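Local coordinates for Rho GTPase-activating protein 5 (Homo sapiens, PDB 5U4V) that probably stimulates GTP hydrolysis by Rho-family GTPases, and contains a G-protein-like pseudoGTPase domain that is itself thought not to work as a GTPase, at residues L14-L19 / L81-E86; I126-G131 / C140-V145; G70-F75 / K160-G165. One frame throughout, in Å; residues are numbered along the deposited sequence.

Interaction 1 of 3, residues L14-L19 / L81-E86; sequences LGKDGL and LSFIGE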
ATOM      1  N   LEU A  14       1.160  -2.338  -5.361  1.00 44.36           N
ATOM      2  CA  LEU A  14       2.334  -2.199  -6.224  1.00 44.20           C
ATOM      3  C   LEU A  14       3.574  -2.723  -5.557  1.00 45.43           C
ATOM      4  O   LEU A  14       3.775  -2.539  -4.341  1.00 46.45           O
ATOM      5  CB  LEU A  14       2.567  -0.759  -6.545  1.00 46.13           C
ATOM      6  CG  LEU A  14       1.825  -0.204  -7.744  1.00 47.82           C
ATOM      7  CD1 LEU A  14       1.716   1.299  -7.563  1.00 48.92           C
ATOM      8  CD2 LEU A  14       2.622  -0.536  -9.010  1.00 48.11           C
ATOM      9  N   GLY A  15       4.406  -3.397  -6.333  1.00 45.83           N
ATOM     10  CA  GLY A  15       5.634  -3.955  -5.802  1.00 50.29           C
ATOM     11  C   GLY A  15       6.431  -4.449  -6.972  1.00 56.25           C
ATOM     12  O   GLY A  15       5.881  -4.759  -8.035  1.00 64.06           O
ATOM     13  N   LYS A  16       7.733  -4.486  -6.795  1.00 56.42           N
ATOM     14  CA  LYS A  16       8.618  -5.042  -7.788  1.00 53.93           C
ATOM     15  C   LYS A  16       9.136  -6.361  -7.245  1.00 54.36           C
ATOM     16  O   LYS A  16       9.241  -6.538  -6.031  1.00 52.63           O
ATOM     17  CB  LYS A  16       9.758  -4.065  -8.102  1.00 51.37           C
ATOM     18  CG  LYS A  16      10.359  -4.300  -9.481  1.00 52.38           C
ATOM     19  CD  LYS A  16      11.536  -3.403  -9.788  1.00 52.01           C
ATOM     20  CE  LYS A  16      11.979  -3.621 -11.228  1.00 55.09           C
ATOM     21  NZ  LYS A  16      13.224  -2.854 -11.571  1.00 55.22           N
ATOM     22  N   ASP A  17       9.443  -7.278  -8.159  1.00 59.59           N
ATOM     23  CA  ASP A  17      10.021  -8.592  -7.821  1.00 62.77           C
ATOM     24  C   ASP A  17       9.154  -9.352  -6.810  1.00 59.36           C
ATOM     25  O   ASP A  17       9.609  -9.730  -5.727  1.00 59.56           O
ATOM     26  CB  ASP A  17      11.485  -8.453  -7.333  1.00 66.64           C
ATOM     27  CG  ASP A  17      12.511  -8.433  -8.468  1.00 71.78           C
ATOM     28  OD1 ASP A  17      12.172  -8.154  -9.638  1.00 74.89           O
ATOM     29  OD2 ASP A  17      13.709  -8.732  -8.180  1.00 75.02           O
ATOM     30  N   GLY A  18       7.888  -9.535  -7.172  1.00 57.46           N
ATOM     31  CA  GLY A  18       6.961 -10.390  -6.411  1.00 56.56           C
ATOM     32  C   GLY A  18       6.570  -9.825  -5.050  1.00 53.20           C
ATOM     33  O   GLY A  18       5.845 -10.464  -4.282  1.00 51.48           O
ATOM     34  N   LEU A  19       7.087  -8.631  -4.750  1.00 50.96           N
ATOM     35  CA  LEU A  19       6.891  -8.004  -3.444  1.00 49.32           C
ATOM     36  C   LEU A  19       5.396  -7.745  -3.157  1.00 44.66           C
ATOM     37  O   LEU A  19       4.921  -7.916  -2.051  1.00 41.94           O
ATOM     38  CB  LEU A  19       7.670  -6.707  -3.394  1.00 49.48           C
ATOM     39  CG  LEU A  19       8.046  -6.169  -2.022  1.00 50.49           C
ATOM     40  CD1 LEU A  19       8.827  -7.190  -1.249  1.00 49.53           C
ATOM     41  CD2 LEU A  19       8.936  -4.942  -2.247  1.00 53.36           C
ATOM     42  N   LEU A  81      11.977   1.114  -4.425  1.00 46.21           N
ATOM     43  CA  LEU A  81      11.537   2.499  -4.178  1.00 46.64           C
ATOM     44  C   LEU A  81      11.381   3.323  -5.456  1.00 48.32           C
ATOM     45  O   LEU A  81      10.441   4.083  -5.596  1.00 48.98           O
ATOM     46  CB  LEU A  81      12.472   3.209  -3.224  1.00 46.53           C
ATOM     47  CG  LEU A  81      11.797   4.521  -2.772  1.00 47.53           C
ATOM     48  CD1 LEU A  81      10.454   4.317  -2.062  1.00 46.26           C
ATOM     49  CD2 LEU A  81      12.698   5.439  -1.980  1.00 45.79           C
ATOM     50  N   SER A  82      12.320   3.147  -6.380  1.00 51.20           N
ATOM     51  CA  SER A  82      12.339   3.881  -7.659  1.00 51.73           C
ATOM     52  C   SER A  82      11.233   3.438  -8.603  1.00 51.20           C
ATOM     53  O   SER A  82      10.567   4.284  -9.194  1.00 50.60           O
ATOM     54  CB  SER A  82      13.702   3.731  -8.354  1.00 54.65           C
ATOM     55  OG  SER A  82      14.002   2.369  -8.592  1.00 57.07           O
ATOM     56  N   PHE A  83      11.053   2.120  -8.745  1.00 51.37           N
ATOM     57  CA  PHE A  83       9.932   1.546  -9.484  1.00 52.02           C
ATOM     58  C   PHE A  83       8.605   2.173  -9.033  1.00 50.71           C
ATOM     59  O   PHE A  83       7.809   2.554  -9.852  1.00 54.54           O
ATOM     60  CB  PHE A  83       9.937   0.016  -9.303  1.00 53.96           C
ATOM     61  CG  PHE A  83       8.701  -0.665  -9.793  1.00 55.20           C
ATOM     62  CD1 PHE A  83       7.593  -0.822  -8.958  1.00 53.79           C
ATOM     63  CD2 PHE A  83       8.636  -1.147 -11.091  1.00 59.17           C
ATOM     64  CE1 PHE A  83       6.433  -1.433  -9.412  1.00 55.15           C
ATOM     65  CE2 PHE A  83       7.472  -1.753 -11.571  1.00 60.14           C
ATOM     66  CZ  PHE A  83       6.366  -1.895 -10.726  1.00 58.49           C
ATOM     67  N   ILE A  84       8.388   2.268  -7.728  1.00 49.00           N
ATOM     68  CA  ILE A  84       7.210   2.886  -7.157  1.00 50.24           C
ATOM     69  C   ILE A  84       7.114   4.358  -7.545  1.00 52.00           C
ATOM     70  O   ILE A  84       6.057   4.816  -8.018  1.00 49.63           O
ATOM     71  CB  ILE A  84       7.206   2.810  -5.616  1.00 49.49           C
ATOM     72  CG1 ILE A  84       6.950   1.376  -5.129  1.00 49.85           C
ATOM     73  CG2 ILE A  84       6.153   3.737  -5.040  1.00 48.54           C
ATOM     74  CD1 ILE A  84       6.991   1.298  -3.623  1.00 48.76           C
ATOM     75  N   GLY A  85       8.209   5.093  -7.311  1.00 52.37           N
ATOM     76  CA  GLY A  85       8.296   6.492  -7.749  1.00 56.55           C
ATOM     77  C   GLY A  85       7.999   6.572  -9.236  1.00 59.93           C
ATOM     78  O   GLY A  85       7.042   7.239  -9.688  1.00 59.78           O
ATOM     79  N   GLU A  86       8.787   5.806  -9.981  1.00 61.88           N
ATOM     80  CA  GLU A  86       8.708   5.787 -11.413  1.00 65.28           C
ATOM     81  C   GLU A  86       7.317   5.404 -11.858  1.00 66.85           C
ATOM     82  O   GLU A  86       6.816   5.938 -12.832  1.00 69.44           O
ATOM     83  CB  GLU A  86       9.769   4.832 -11.995  1.00 67.20           C
ATOM     84  CG  GLU A  86       9.724   4.621 -13.503  1.00 72.90           C
ATOM     85  CD  GLU A  86      11.074   4.217 -14.079  1.00 75.32           C
ATOM     86  OE1 GLU A  86      12.090   4.779 -13.615  1.00 74.96           O
ATOM     87  OE2 GLU A  86      11.114   3.366 -15.006  1.00 76.66           O
TER
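The Phe-83 ring sits against Lys-16, Gly-15 and Leu-14 in a G-domain fold, where the loop after strand 8-14 occupies the place of the P-loop and helix 78-96 flanks it. Residues 14-19 cover the start of that loop, which is probably degenerate here, as the name pseudoGTPase implies. Phe-83 holds its CG anti to the backbone N (chi1 169°), which carries the ring off the helix toward the loop. Lys-16 crosses this ring obliquely. Its CB stands over one face, 4.2 Å from the Phe-83 ring centroid and 21° off the ring normal, a CH-pi contact displaced toward the rim. The lysine chain is extended beyond CG, and its CD continues past CG of the ring to lie 3.8 Å from Phe-83 CB. The aliphatic part therefore packs on the aromatic ring while the ammonium end travels on to a salt bridge with Glu-79, one turn before Phe-83 on helix 78-96. Around the CE1 corner the approach is oblique: Leu-14 touches with CD2, 3.9 Å from Phe-83 CE1. The carbonyl of Gly-15 adds a polar neighbour there, its O lying 3.6 Å from Phe-83 CE1. No hydrogen bond links the two segments, so the contact rests on apolar packing and the CH-pi pair. The loop then reverses in a type I' turn from Lys-16 to Leu-19, with Gly-18 at the N-cap of the following helix. Within that turn, Leu-19 N donates to Lys-16 O at 3.3 Å.

Interaction 2 of 3, residues I126-G131 / C140-V145; sequences ILRHQG and CPFVDV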
ATOM      1  N   ILE A 126      18.484   5.470   4.643  1.00 79.25           N
ATOM      2  CA  ILE A 126      18.256   6.160   3.388  1.00 77.28           C
ATOM      3  C   ILE A 126      16.920   5.771   2.759  1.00 70.99           C
ATOM      4  O   ILE A 126      16.233   6.625   2.195  1.00 68.73           O
ATOM      5  CB  ILE A 126      19.450   6.010   2.412  1.00 83.33           C
ATOM      6  CG1 ILE A 126      19.403   7.145   1.393  1.00 83.14           C
ATOM      7  CG2 ILE A 126      19.492   4.616   1.762  1.00 83.75           C
ATOM      8  CD1 ILE A 126      20.759   7.506   0.830  1.00 91.45           C
ATOM      9  N   LEU A 127      16.550   4.497   2.883  1.00 69.26           N
ATOM     10  CA  LEU A 127      15.235   4.041   2.469  1.00 64.13           C
ATOM     11  C   LEU A 127      14.139   4.877   3.134  1.00 61.45           C
ATOM     12  O   LEU A 127      13.292   5.467   2.434  1.00 60.99           O
ATOM     13  CB  LEU A 127      15.077   2.536   2.723  1.00 60.97           C
ATOM     14  CG  LEU A 127      15.859   1.592   1.806  1.00 62.61           C
ATOM     15  CD1 LEU A 127      16.052   0.196   2.405  1.00 61.65           C
ATOM     16  CD2 LEU A 127      15.179   1.510   0.441  1.00 61.50           C
ATOM     17  N   ARG A 128      14.177   4.964   4.463  1.00 63.28           N
ATOM     18  CA  ARG A 128      13.133   5.678   5.230  1.00 61.78           C
ATOM     19  C   ARG A 128      13.053   7.135   4.805  1.00 62.18           C
ATOM     20  O   ARG A 128      11.954   7.650   4.597  1.00 56.60           O
ATOM     21  CB  ARG A 128      13.372   5.622   6.738  1.00 65.89           C
ATOM     22  CG  ARG A 128      12.738   4.428   7.441  1.00 68.86           C
ATOM     23  CD  ARG A 128      12.284   4.742   8.884  1.00 70.40           C
ATOM     24  NE  ARG A 128      11.080   5.587   8.907  1.00 71.52           N
ATOM     25  CZ  ARG A 128      10.287   5.808   9.959  1.00 73.46           C
ATOM     26  NH1 ARG A 128      10.547   5.272  11.147  1.00 77.49           N
ATOM     27  NH2 ARG A 128       9.219   6.583   9.809  1.00 71.69           N
ATOM     28  N   HIS A 129      14.216   7.789   4.658  1.00 64.29           N
ATOM     29  CA  HIS A 129      14.224   9.193   4.290  1.00 65.17           C
ATOM     30  C   HIS A 129      13.639   9.444   2.893  1.00 63.85           C
ATOM     31  O   HIS A 129      12.829  10.366   2.709  1.00 61.15           O
ATOM     32  CB  HIS A 129      15.625   9.768   4.395  1.00 71.98           C
ATOM     33  CG  HIS A 129      15.688  11.237   4.136  1.00 75.49           C
ATOM     34  ND1 HIS A 129      15.908  11.756   2.876  1.00 77.10           N
ATOM     35  CD2 HIS A 129      15.552  12.300   4.968  1.00 77.41           C
ATOM     36  CE1 HIS A 129      15.920  13.075   2.951  1.00 80.62           C
ATOM     37  NE2 HIS A 129      15.697  13.431   4.205  1.00 80.06           N
ATOM     38  N   GLN A 130      14.038   8.651   1.910  1.00 64.33           N
ATOM     39  CA  GLN A 130      13.507   8.849   0.571  1.00 65.45           C
ATOM     40  C   GLN A 130      12.057   8.405   0.457  1.00 61.24           C
ATOM     41  O   GLN A 130      11.256   9.035  -0.263  1.00 61.38           O
ATOM     42  CB  GLN A 130      14.393   8.171  -0.480  1.00 69.30           C
ATOM     43  CG  GLN A 130      15.821   8.697  -0.547  1.00 73.96           C
ATOM     44  CD  GLN A 130      15.937  10.064  -1.189  1.00 77.75           C
ATOM     45  OE1 GLN A 130      15.793  10.212  -2.408  1.00 82.66           O
ATOM     46  NE2 GLN A 130      16.216  11.072  -0.374  1.00 79.34           N
ATOM     47  N   GLY A 131      11.703   7.356   1.203  1.00 57.56           N
ATOM     48  CA  GLY A 131      10.319   6.920   1.217  1.00 54.63           C
ATOM     49  C   GLY A 131       9.424   7.969   1.869  1.00 55.13           C
ATOM     50  O   GLY A 131       8.289   8.198   1.429  1.00 55.62           O
ATOM     51  N   CYS A 140       0.490  10.796   1.868  1.00 43.33           N
ATOM     52  CA  CYS A 140      -0.016   9.487   2.179  1.00 42.40           C
ATOM     53  C   CYS A 140       0.736   8.939   3.383  1.00 40.16           C
ATOM     54  O   CYS A 140       1.894   9.313   3.603  1.00 41.39           O
ATOM     55  CB  CYS A 140       0.133   8.541   0.996  1.00 42.34           C
ATOM     56  SG  CYS A 140       1.832   8.148   0.531  1.00 46.94           S
ATOM     57  N   PRO A 141       0.080   8.076   4.166  1.00 37.21           N
ATOM     58  CA  PRO A 141       0.793   7.456   5.276  1.00 37.66           C
ATOM     59  C   PRO A 141       1.983   6.637   4.791  1.00 37.06           C
ATOM     60  O   PRO A 141       1.942   6.018   3.733  1.00 34.19           O
ATOM     61  CB  PRO A 141      -0.242   6.531   5.912  1.00 36.14           C
ATOM     62  CG  PRO A 141      -1.557   7.155   5.546  1.00 37.27           C
ATOM     63  CD  PRO A 141      -1.339   7.685   4.140  1.00 37.68           C
ATOM     64  N   PHE A 142       3.058   6.694   5.565  1.00 37.84           N
ATOM     65  CA  PHE A 142       4.188   5.827   5.344  1.00 36.60           C
ATOM     66  C   PHE A 142       4.368   4.895   6.536  1.00 36.79           C
ATOM     67  O   PHE A 142       4.598   5.351   7.647  1.00 38.21           O
ATOM     68  CB  PHE A 142       5.442   6.662   5.092  1.00 37.01           C
ATOM     69  CG  PHE A 142       6.677   5.854   4.992  1.00 38.14           C
ATOM     70  CD1 PHE A 142       6.786   4.866   4.052  1.00 37.47           C
ATOM     71  CD2 PHE A 142       7.742   6.076   5.858  1.00 42.96           C
ATOM     72  CE1 PHE A 142       7.955   4.139   3.904  1.00 41.11           C
ATOM     73  CE2 PHE A 142       8.928   5.342   5.739  1.00 42.85           C
ATOM     74  CZ  PHE A 142       9.028   4.354   4.767  1.00 42.58           C
ATOM     75  N   VAL A 143       4.286   3.591   6.266  1.00 37.67           N
ATOM     76  CA  VAL A 143       4.424   2.532   7.279  1.00 40.30           C
ATOM     77  C   VAL A 143       5.614   1.605   7.066  1.00 42.88           C
ATOM     78  O   VAL A 143       5.859   1.155   5.959  1.00 43.74           O
ATOM     79  CB  VAL A 143       3.111   1.696   7.398  1.00 40.39           C
ATOM     80  CG1 VAL A 143       3.216   0.701   8.548  1.00 40.81           C
ATOM     81  CG2 VAL A 143       1.877   2.585   7.638  1.00 35.87           C
ATOM     82  N   ASP A 144       6.349   1.302   8.130  1.00 49.76           N
ATOM     83  CA  ASP A 144       7.388   0.260   8.092  1.00 54.87           C
ATOM     84  C   ASP A 144       6.861  -1.080   8.594  1.00 54.64           C
ATOM     85  O   ASP A 144       6.351  -1.163   9.716  1.00 57.03           O
ATOM     86  CB  ASP A 144       8.589   0.640   8.969  1.00 63.76           C
ATOM     87  CG  ASP A 144       9.148   2.004   8.658  1.00 66.68           C
ATOM     88  OD1 ASP A 144       9.074   2.471   7.507  1.00 71.18           O
ATOM     89  OD2 ASP A 144       9.683   2.618   9.585  1.00 71.39           O
ATOM     90  N   VAL A 145       7.012  -2.132   7.782  1.00 54.12           N
ATOM     91  CA  VAL A 145       6.601  -3.488   8.170  1.00 53.28           C
ATOM     92  C   VAL A 145       7.763  -4.469   8.182  1.00 55.32           C
ATOM     93  O   VAL A 145       8.152  -5.015   7.136  1.00 52.85           O
ATOM     94  CB  VAL A 145       5.441  -4.046   7.309  1.00 50.55           C
ATOM     95  CG1 VAL A 145       4.897  -5.318   7.934  1.00 50.76           C
ATOM     96  CG2 VAL A 145       4.339  -3.001   7.162  1.00 47.80           C
TER
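One face of the Arg-128 guanidinium carries Asp-144 OD2, and the edge of the Phe-142 ring receives Arg-128 NE. OD2 of Asp-144 stands 3.0 Å above the guanidinium plane, offset toward its rim, and the carboxylate is turned 85° against that plane. The Arg-128 NH1 to Asp-144 OD2 distance of 3.2 Å thus marks a salt bridge whose attraction is electrostatic, the oxygen lying too far out of the plane to take a hydrogen from the guanidinium. Arg-128 reaches this place by bending at chi2 and chi3 (the latter 73°), which brings the guanidinium across the Asp-144 carboxylate; its CD passes 3.4 Å from Asp-144 OD2. Arg-128 NE lies near the plane of the Phe-142 ring, 3.8 Å from CE2, while Gly-131 O is over a face of that ring, at 4.5 Å from CD1. Having no side chain, Gly-131 meets the aromatic ring with its backbone. The helix segment runs nearly antiparallel to the strand, at 156° with axes 10.0 Å apart, as expected in a beta-alpha-beta crossover. Here helix 124-138 connects parallel strands 109-114 and 142-145: Phe-142 and Asp-144 also touch Leu-113, whereas Val-143, its first side-chain bond directed away from helix 124-138, touches Gln-161 of helix 156-173.

Interaction 3 of 3, residues G70-F75 / K160-G165; sequences GCFCVF and KQALRG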
ATOM      1  N   GLY A  70      -8.057   1.901  -3.064  1.00 57.20           N
ATOM      2  CA  GLY A  70      -6.857   2.570  -2.605  1.00 55.13           C
ATOM      3  C   GLY A  70      -5.673   1.741  -3.066  1.00 52.68           C
ATOM      4  O   GLY A  70      -5.848   0.674  -3.682  1.00 50.94           O
ATOM      5  N   CYS A  71      -4.472   2.195  -2.748  1.00 60.79           N
ATOM      6  CA  CYS A  71      -3.296   1.532  -3.274  1.00 58.28           C
ATOM      7  C   CYS A  71      -2.125   1.413  -2.310  1.00 54.91           C
ATOM      8  O   CYS A  71      -1.479   2.394  -1.982  1.00 54.64           O
ATOM      9  CB  CYS A  71      -2.873   2.224  -4.559  1.00 58.05           C
ATOM     10  SG  CYS A  71      -1.461   1.431  -5.340  1.00 60.67           S
ATOM     11  N   PHE A  72      -1.861   0.188  -1.875  1.00 54.39           N
ATOM     12  CA  PHE A  72      -0.624  -0.147  -1.181  1.00 50.83           C
ATOM     13  C   PHE A  72       0.587  -0.094  -2.083  1.00 47.57           C
ATOM     14  O   PHE A  72       0.562  -0.622  -3.189  1.00 46.96           O
ATOM     15  CB  PHE A  72      -0.701  -1.535  -0.578  1.00 52.95           C
ATOM     16  CG  PHE A  72      -1.368  -1.582   0.746  1.00 54.78           C
ATOM     17  CD1 PHE A  72      -1.646  -0.410   1.443  1.00 54.89           C
ATOM     18  CD2 PHE A  72      -1.696  -2.815   1.315  1.00 56.94           C
ATOM     19  CE1 PHE A  72      -2.273  -0.464   2.686  1.00 58.07           C
ATOM     20  CE2 PHE A  72      -2.332  -2.873   2.566  1.00 58.80           C
ATOM     21  CZ  PHE A  72      -2.614  -1.695   3.252  1.00 59.54           C
ATOM     22  N   CYS A  73       1.650   0.559  -1.610  1.00 45.05           N
ATOM     23  CA  CYS A  73       2.904   0.565  -2.348  1.00 43.25           C
ATOM     24  C   CYS A  73       4.032   0.100  -1.454  1.00 41.99           C
ATOM     25  O   CYS A  73       4.358   0.737  -0.453  1.00 42.02           O
ATOM     26  CB  CYS A  73       3.193   1.957  -2.929  1.00 43.71           C
ATOM     27  SG  CYS A  73       1.804   2.709  -3.818  1.00 47.50           S
ATOM     28  N   VAL A  74       4.621  -1.020  -1.828  1.00 41.24           N
ATOM     29  CA  VAL A  74       5.586  -1.765  -1.020  1.00 39.53           C
ATOM     30  C   VAL A  74       6.923  -1.724  -1.762  1.00 39.72           C
ATOM     31  O   VAL A  74       6.986  -1.831  -2.974  1.00 39.18           O
ATOM     32  CB  VAL A  74       5.158  -3.257  -0.835  1.00 40.58           C
ATOM     33  CG1 VAL A  74       5.975  -3.992   0.217  1.00 40.10           C
ATOM     34  CG2 VAL A  74       3.704  -3.350  -0.532  1.00 42.32           C
ATOM     35  N   PHE A  75       7.987  -1.557  -0.998  1.00 40.99           N
ATOM     36  CA  PHE A  75       9.351  -1.527  -1.500  1.00 42.08           C
ATOM     37  C   PHE A  75      10.267  -1.983  -0.361  1.00 43.75           C
ATOM     38  O   PHE A  75       9.915  -1.832   0.835  1.00 41.44           O
ATOM     39  CB  PHE A  75       9.723  -0.108  -1.971  1.00 41.20           C
ATOM     40  CG  PHE A  75       9.705   0.921  -0.881  1.00 40.86           C
ATOM     41  CD1 PHE A  75       8.496   1.444  -0.415  1.00 38.97           C
ATOM     42  CD2 PHE A  75      10.910   1.320  -0.243  1.00 40.58           C
ATOM     43  CE1 PHE A  75       8.504   2.354   0.627  1.00 39.90           C
ATOM     44  CE2 PHE A  75      10.879   2.224   0.789  1.00 39.53           C
ATOM     45  CZ  PHE A  75       9.692   2.752   1.207  1.00 39.15           C
ATOM     46  N   LYS A 160      -1.882  -4.012   9.812  1.00 40.82           N
ATOM     47  CA  LYS A 160      -3.109  -3.424  10.305  1.00 40.32           C
ATOM     48  C   LYS A 160      -3.069  -1.919  10.254  1.00 38.28           C
ATOM     49  O   LYS A 160      -4.056  -1.321   9.856  1.00 35.98           O
ATOM     50  CB  LYS A 160      -3.421  -3.934  11.716  1.00 43.52           C
ATOM     51  CG  LYS A 160      -3.974  -5.338  11.710  1.00 45.48           C
ATOM     52  CD  LYS A 160      -3.879  -5.988  13.105  1.00 48.61           C
ATOM     53  CE  LYS A 160      -4.343  -7.440  13.078  1.00 49.57           C
ATOM     54  NZ  LYS A 160      -3.653  -8.276  14.095  1.00 54.04           N
ATOM     55  N   GLN A 161      -1.930  -1.325  10.649  1.00 38.17           N
ATOM     56  CA  GLN A 161      -1.763   0.104  10.607  1.00 38.49           C
ATOM     57  C   GLN A 161      -1.882   0.591   9.177  1.00 36.93           C
ATOM     58  O   GLN A 161      -2.584   1.559   8.901  1.00 36.23           O
ATOM     59  CB  GLN A 161      -0.397   0.517  11.170  1.00 40.88           C
ATOM     60  CG  GLN A 161      -0.253   0.444  12.678  1.00 43.10           C
ATOM     61  CD  GLN A 161       1.188   0.762  13.130  1.00 46.01           C
ATOM     62  OE1 GLN A 161       2.031   1.232  12.335  1.00 43.30           O
ATOM     63  NE2 GLN A 161       1.483   0.525  14.425  1.00 49.15           N
ATOM     64  N   ALA A 162      -1.166  -0.090   8.290  1.00 37.56           N
ATOM     65  CA  ALA A 162      -1.192   0.189   6.847  1.00 38.65           C
ATOM     66  C   ALA A 162      -2.606   0.104   6.320  1.00 38.34           C
ATOM     67  O   ALA A 162      -3.025   0.943   5.505  1.00 37.80           O
ATOM     68  CB  ALA A 162      -0.316  -0.813   6.107  1.00 38.35           C
ATOM     69  N   LEU A 163      -3.318  -0.921   6.784  1.00 37.83           N
ATOM     70  CA  LEU A 163      -4.694  -1.160   6.372  1.00 38.42           C
ATOM     71  C   LEU A 163      -5.619  -0.071   6.877  1.00 40.40           C
ATOM     72  O   LEU A 163      -6.444   0.440   6.108  1.00 40.52           O
ATOM     73  CB  LEU A 163      -5.170  -2.508   6.839  1.00 39.69           C
ATOM     74  CG  LEU A 163      -4.735  -3.666   5.946  1.00 40.84           C
ATOM     75  CD1 LEU A 163      -5.057  -4.982   6.681  1.00 42.85           C
ATOM     76  CD2 LEU A 163      -5.420  -3.597   4.559  1.00 38.67           C
ATOM     77  N   ARG A 164      -5.448   0.331   8.141  1.00 41.64           N
ATOM     78  CA  ARG A 164      -6.270   1.395   8.631  1.00 43.71           C
ATOM     79  C   ARG A 164      -5.892   2.733   8.028  1.00 42.65           C
ATOM     80  O   ARG A 164      -6.734   3.618   7.884  1.00 43.83           O
ATOM     81  CB  ARG A 164      -6.338   1.397  10.139  1.00 48.36           C
ATOM     82  CG  ARG A 164      -5.061   1.724  10.852  1.00 51.56           C
ATOM     83  CD  ARG A 164      -5.357   1.891  12.335  1.00 55.52           C
ATOM     84  NE  ARG A 164      -5.751   0.648  12.962  1.00 55.64           N
ATOM     85  CZ  ARG A 164      -4.921  -0.208  13.536  1.00 59.27           C
ATOM     86  NH1 ARG A 164      -3.623   0.022  13.584  1.00 57.28           N
ATOM     87  NH2 ARG A 164      -5.413  -1.304  14.116  1.00 66.82           N
ATOM     88  N   GLY A 165      -4.635   2.855   7.606  1.00 39.92           N
ATOM     89  CA  GLY A 165      -4.223   3.984   6.799  1.00 39.19           C
ATOM     90  C   GLY A 165      -5.150   4.165   5.584  1.00 41.52           C
ATOM     91  O   GLY A 165      -5.860   5.189   5.487  1.00 42.60           O
TER
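Phe-72 sets its CG beside the backbone N and anti to the carbonyl carbon (chi1 -84°), swinging the ring toward Ala-162 and Leu-163. Leu-163 uses the same kind of first torsion (chi1 -82°): although its CB departs away from the strand, the CD2 branch comes back to the ring. This is strand-to-helix packing within the G-domain's alpha/beta/alpha sandwich, where central strand 69-75 meets the C-terminal helix 156-173. The ring approaches the helix with its outer atoms: CZ of Phe-72 lies 3.8 Å from Ala-162 CB and 3.6 Å from Leu-163 CD2. The leucine crosses the phenylalanine at about a right angle, and its methyl meets the CZ–CE2 side obliquely. All three residues are buried, and no hydrogen bond joins the segments, so apolar contact carries the interface. The same ring also touches Ile-13, Leu-23 and Ile-112, which places it between the two neighbouring strands, 8-14 and 109-114, and helix 19-28. One polar atom completes the arrangement: the Ala-162 carbonyl oxygen lies at the ring edge, near its plane, 3.2 Å from Phe-72 CE1.

How the interactions relate
The three contacts are spread over one mixed sheet. The centres of interactions 1 and 2 are about 13 Å apart, those of interactions 1 and 3 about 14 Å, and those of interactions 2 and 3 about 11 Å. Strand 69-75 of interaction 3 touches both of the others: its backbone pairs with Leu-14 of interaction 1, and Phe-75 meets both Ile-84 and Phe-142. Helices 78-96 and 124-138 pack side by side through Leu-81 and Gln-130, while helix 156-173 lies across the sheet from them. Along the chain, both segments of interaction 1 precede those of interaction 2; interaction 3 alternates with the first and spans the second. The contacts join helices on both faces to the sheet, consistent with a G-domain fold kept in the pseudoGTPase.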